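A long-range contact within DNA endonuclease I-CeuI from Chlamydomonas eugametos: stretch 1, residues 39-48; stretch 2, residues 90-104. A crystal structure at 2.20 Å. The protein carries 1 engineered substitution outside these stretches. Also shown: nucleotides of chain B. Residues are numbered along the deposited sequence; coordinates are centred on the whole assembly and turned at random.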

# COMPACT_ATOMS: atom_id res chain seq x y z
N LEU C 39 6.78 23.20 6.02
CA LEU C 39 5.31 22.97 6.29
C LEU C 39 4.99 21.66 7.09
O LEU C 39 4.22 21.66 8.05
CB LEU C 39 4.51 22.96 4.97
CG LEU C 39 2.98 22.82 5.18
CD1 LEU C 39 2.32 23.88 6.09
CD2 LEU C 39 2.33 22.90 3.81
N PHE C 40 5.63 20.56 6.70
CA PHE C 40 5.40 19.26 7.36
C PHE C 40 6.49 18.79 8.36
O PHE C 40 6.38 17.70 8.95
CB PHE C 40 5.07 18.17 6.29
CG PHE C 40 3.79 18.48 5.47
CD1 PHE C 40 2.57 18.56 6.09
CD2 PHE C 40 3.85 18.65 4.10
CE1 PHE C 40 1.44 18.83 5.37
CE2 PHE C 40 2.73 18.92 3.37
CZ PHE C 40 1.52 19.03 4.02
N GLN C 41 7.54 19.59 8.58
CA GLN C 41 8.63 19.20 9.51
C GLN C 41 9.20 17.80 9.22
O GLN C 41 9.15 16.89 10.06
CB GLN C 41 8.17 19.25 10.98
CG GLN C 41 7.32 20.41 11.43
CD GLN C 41 6.44 20.04 12.70
OE1 GLN C 41 6.88 19.26 13.59
NE2 GLN C 41 5.21 20.63 12.77
N ILE C 42 9.80 17.68 8.05
CA ILE C 42 10.18 16.45 7.43
C ILE C 42 11.68 16.42 7.48
O ILE C 42 12.27 17.37 7.07
CB ILE C 42 9.74 16.46 5.91
CG1 ILE C 42 8.23 16.29 5.79
CG2 ILE C 42 10.44 15.42 5.12
CD1 ILE C 42 7.74 16.45 4.40
N ASP C 43 12.29 15.32 7.95
CA ASP C 43 13.74 15.19 7.90
C ASP C 43 14.34 15.03 6.45
O ASP C 43 14.12 14.00 5.78
CB ASP C 43 14.22 14.09 8.85
CG ASP C 43 14.04 14.47 10.33
OD1 ASP C 43 12.92 14.84 10.76
OD2 ASP C 43 15.02 14.37 11.09
N GLU C 44 15.07 16.08 6.03
CA GLU C 44 15.71 16.21 4.71
C GLU C 44 16.57 15.00 4.34
O GLU C 44 17.21 14.43 5.21
CB GLU C 44 16.56 17.51 4.65
CG GLU C 44 17.98 17.50 5.33
CD GLU C 44 18.00 16.87 6.73
OE1 GLU C 44 17.22 17.31 7.64
OE2 GLU C 44 18.82 15.91 6.92
N VAL C 45 16.56 14.58 3.07
CA VAL C 45 17.03 13.20 2.78
C VAL C 45 18.09 13.05 1.68
O VAL C 45 18.06 13.75 0.66
CB VAL C 45 15.82 12.13 2.62
CG1 VAL C 45 16.34 10.68 2.52
CG2 VAL C 45 14.81 12.20 3.80
N GLN C 46 19.04 12.14 1.97
CA GLN C 46 19.78 11.35 0.99
C GLN C 46 18.87 10.42 0.17
O GLN C 46 18.13 9.53 0.71
CB GLN C 46 20.80 10.46 1.71
CG GLN C 46 20.89 10.75 3.20
CD GLN C 46 19.83 10.05 4.05
OE1 GLN C 46 19.84 8.82 4.16
NE2 GLN C 46 18.95 10.82 4.70
N VAL C 47 18.95 10.61 -1.13
CA VAL C 47 18.44 9.63 -2.03
C VAL C 47 19.62 8.66 -2.20
O VAL C 47 20.68 9.04 -2.78
CB VAL C 47 17.95 10.29 -3.37
CG1 VAL C 47 17.69 9.29 -4.40
CG2 VAL C 47 16.71 11.09 -3.12
N THR C 48 19.45 7.42 -1.70
CA THR C 48 20.45 6.35 -1.89
C THR C 48 19.81 5.25 -2.66
O THR C 48 18.58 5.27 -2.89
CB THR C 48 21.03 5.76 -0.59
OG1 THR C 48 19.98 5.33 0.26
CG2 THR C 48 21.80 6.79 0.18
N HIS C 90 -2.08 9.24 3.46
CA HIS C 90 -2.42 10.12 4.56
C HIS C 90 -1.23 11.01 4.91
O HIS C 90 -0.05 10.56 4.90
CB HIS C 90 -2.80 9.26 5.74
CG HIS C 90 -3.19 10.03 6.95
ND1 HIS C 90 -4.50 10.14 7.39
CD2 HIS C 90 -2.46 10.79 7.80
CE1 HIS C 90 -4.54 10.85 8.49
NE2 HIS C 90 -3.32 11.27 8.75
N VAL C 91 -1.52 12.27 5.19
CA VAL C 91 -0.51 13.21 5.69
C VAL C 91 0.56 12.65 6.71
O VAL C 91 1.73 12.94 6.57
CB VAL C 91 -1.13 14.48 6.25
CG1 VAL C 91 -1.82 14.24 7.62
CG2 VAL C 91 0.01 15.52 6.38
N ASN C 92 0.19 11.84 7.70
CA ASN C 92 1.22 11.19 8.57
C ASN C 92 2.34 10.42 7.84
O ASN C 92 3.39 10.11 8.43
CB ASN C 92 0.64 10.23 9.63
CG ASN C 92 -0.44 10.79 10.45
OD1 ASN C 92 -0.68 12.01 10.45
ND2 ASN C 92 -1.19 9.88 11.13
N GLY C 93 2.17 10.14 6.56
CA GLY C 93 3.22 9.52 5.76
C GLY C 93 3.80 10.31 4.61
O GLY C 93 4.49 9.73 3.75
N VAL C 94 3.53 11.62 4.58
CA VAL C 94 4.14 12.57 3.68
C VAL C 94 5.64 12.41 3.44
O VAL C 94 6.20 12.63 2.32
CB VAL C 94 3.76 14.03 4.13
CG1 VAL C 94 4.45 14.46 5.56
CG2 VAL C 94 4.02 15.07 3.01
N LYS C 95 6.32 11.90 4.43
CA LYS C 95 7.75 11.72 4.38
C LYS C 95 8.21 10.85 3.23
O LYS C 95 9.10 11.22 2.47
CB LYS C 95 8.21 11.18 5.72
CG LYS C 95 9.62 10.57 5.72
CD LYS C 95 10.04 10.27 7.14
CE LYS C 95 11.32 9.41 7.14
NZ LYS C 95 11.85 9.68 5.85
N VAL C 96 7.57 9.69 3.05
CA VAL C 96 7.76 8.88 1.80
C VAL C 96 7.27 9.54 0.49
O VAL C 96 7.86 9.35 -0.56
CB VAL C 96 7.14 7.46 2.04
CG1 VAL C 96 7.58 6.43 0.99
CG2 VAL C 96 7.58 6.93 3.45
N LEU C 97 6.18 10.31 0.53
CA LEU C 97 5.75 11.18 -0.62
C LEU C 97 6.88 12.21 -1.02
O LEU C 97 7.20 12.46 -2.20
CB LEU C 97 4.48 11.92 -0.14
CG LEU C 97 3.18 11.47 -0.78
CD1 LEU C 97 3.15 9.96 -0.97
CD2 LEU C 97 1.93 12.05 -0.15
N TYR C 98 7.49 12.79 0.03
CA TYR C 98 8.65 13.70 -0.12
C TYR C 98 9.85 12.96 -0.74
O TYR C 98 10.45 13.39 -1.73
CB TYR C 98 8.99 14.36 1.24
CG TYR C 98 10.11 15.33 1.11
CD1 TYR C 98 9.86 16.63 0.74
CD2 TYR C 98 11.44 14.94 1.30
CE1 TYR C 98 10.90 17.55 0.53
CE2 TYR C 98 12.47 15.86 1.13
CZ TYR C 98 12.18 17.16 0.76
OH TYR C 98 13.16 18.05 0.53
N LEU C 99 10.11 11.78 -0.25
CA LEU C 99 11.10 10.91 -0.92
C LEU C 99 10.80 10.73 -2.41
O LEU C 99 11.70 10.99 -3.23
CB LEU C 99 11.20 9.56 -0.22
CG LEU C 99 12.40 8.65 -0.06
CD1 LEU C 99 11.92 7.19 -0.23
CD2 LEU C 99 13.71 9.03 -0.93
N ALA C 100 9.57 10.30 -2.81
CA ALA C 100 9.27 10.25 -4.28
C ALA C 100 9.60 11.53 -5.07
O ALA C 100 10.22 11.49 -6.14
CB ALA C 100 7.80 9.89 -4.51
N LEU C 101 9.13 12.67 -4.56
CA LEU C 101 9.40 14.03 -5.14
C LEU C 101 10.90 14.22 -5.33
O LEU C 101 11.42 14.56 -6.42
CB LEU C 101 8.86 15.03 -4.12
CG LEU C 101 7.95 16.21 -4.47
CD1 LEU C 101 6.83 15.88 -5.54
CD2 LEU C 101 7.37 16.84 -3.22
N GLU C 102 11.60 13.90 -4.25
CA GLU C 102 13.06 13.99 -4.22
C GLU C 102 13.68 13.05 -5.27
O GLU C 102 14.52 13.50 -6.03
CB GLU C 102 13.57 13.84 -2.78
CG GLU C 102 15.00 14.15 -2.63
CD GLU C 102 15.30 15.56 -2.24
OE1 GLU C 102 15.85 16.29 -3.08
OE2 GLU C 102 15.00 15.96 -1.14
N VAL C 103 13.21 11.79 -5.39
CA VAL C 103 13.72 10.94 -6.48
C VAL C 103 13.26 11.24 -7.88
O VAL C 103 14.05 11.06 -8.84
CB VAL C 103 13.75 9.35 -6.21
CG1 VAL C 103 12.98 8.94 -5.08
CG2 VAL C 103 13.52 8.53 -7.46
N PHE C 104 11.99 11.65 -8.09
CA PHE C 104 11.69 12.00 -9.46
C PHE C 104 12.17 13.39 -9.85
O PHE C 104 12.17 13.67 -11.01
CB PHE C 104 10.18 11.80 -9.84
CG PHE C 104 9.63 10.43 -9.53
CD1 PHE C 104 8.72 10.27 -8.49
CD2 PHE C 104 10.02 9.31 -10.25
CE1 PHE C 104 8.18 9.00 -8.20
CE2 PHE C 104 9.46 8.00 -9.95
CZ PHE C 104 8.50 7.91 -8.93
P DG B 15 -3.28 5.54 3.32
OP1 DG B 15 -2.68 4.14 3.30
OP2 DG B 15 -2.58 6.64 4.03
O5' DG B 15 -3.20 5.85 1.73
C5' DG B 15 -4.07 5.61 0.67
C4' DG B 15 -4.45 4.19 0.37
O4' DG B 15 -5.84 4.48 0.42
C3' DG B 15 -4.10 3.71 -1.06
O3' DG B 15 -4.25 2.33 -0.98
C2' DG B 15 -5.08 4.47 -1.87
C1' DG B 15 -6.26 4.41 -0.90
N9 DG B 15 -7.34 5.37 -1.03
C8 DG B 15 -7.36 6.66 -0.55
N7 DG B 15 -8.45 7.29 -0.82
C5 DG B 15 -9.23 6.30 -1.48
C6 DG B 15 -10.51 6.40 -1.97
O6 DG B 15 -11.17 7.40 -1.84
N1 DG B 15 -11.05 5.29 -2.58
C2 DG B 15 -10.33 4.14 -2.70
N2 DG B 15 -11.01 3.15 -3.26
N3 DG B 15 -9.07 3.96 -2.22
C4 DG B 15 -8.58 5.11 -1.62

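The centre of the contact is I42, an extended residue whose CA-to-CB bond points toward the helix 94-104 and which has 80 Å² covered by the second stretch. Its CD1 lies 4.0 Å from V94 CG1, and its CG2 lies 4.0 Å from Y98 CD2, over one face of the tyrosine ring. V94 and Y98 are four residues apart, joined by the backbone hydrogen bond from Y98 N to V94 O (2.6 Å), so one helical turn presents both side chains to the same isoleucine.

At the start of the helix and in the 3-10 segment before it, F40 approaches V94 and V91 obliquely: F40 CD2 is 3.7 Å from V94 CG2, and F40 CE1 is 3.7 Å from V91 CG2. Between F40 and I42, Q41 adopts positive phi (52°) in a Schellman motif and its CA-to-CB bond points away.

Further along the helix, V47 packs on L99 and E102, with its CG2 4.2 Å from L99 CD2 and 3.5 Å from E102 CG, the aliphatic part of that glutamate.

Toward the polar edge, V45 CG2 comes within 4.4 Å of K95 NZ, and V45 O lies 4.2 Å from E102 OE2, too far apart for a hydrogen bond. No hydrogen bond crosses the interface; the two stretches bury 573 Å², both sides summed, and the close contacts are mostly apolar. Beyond it, H90 N donates to DG15 OP2 at 2.7 Å and 169°.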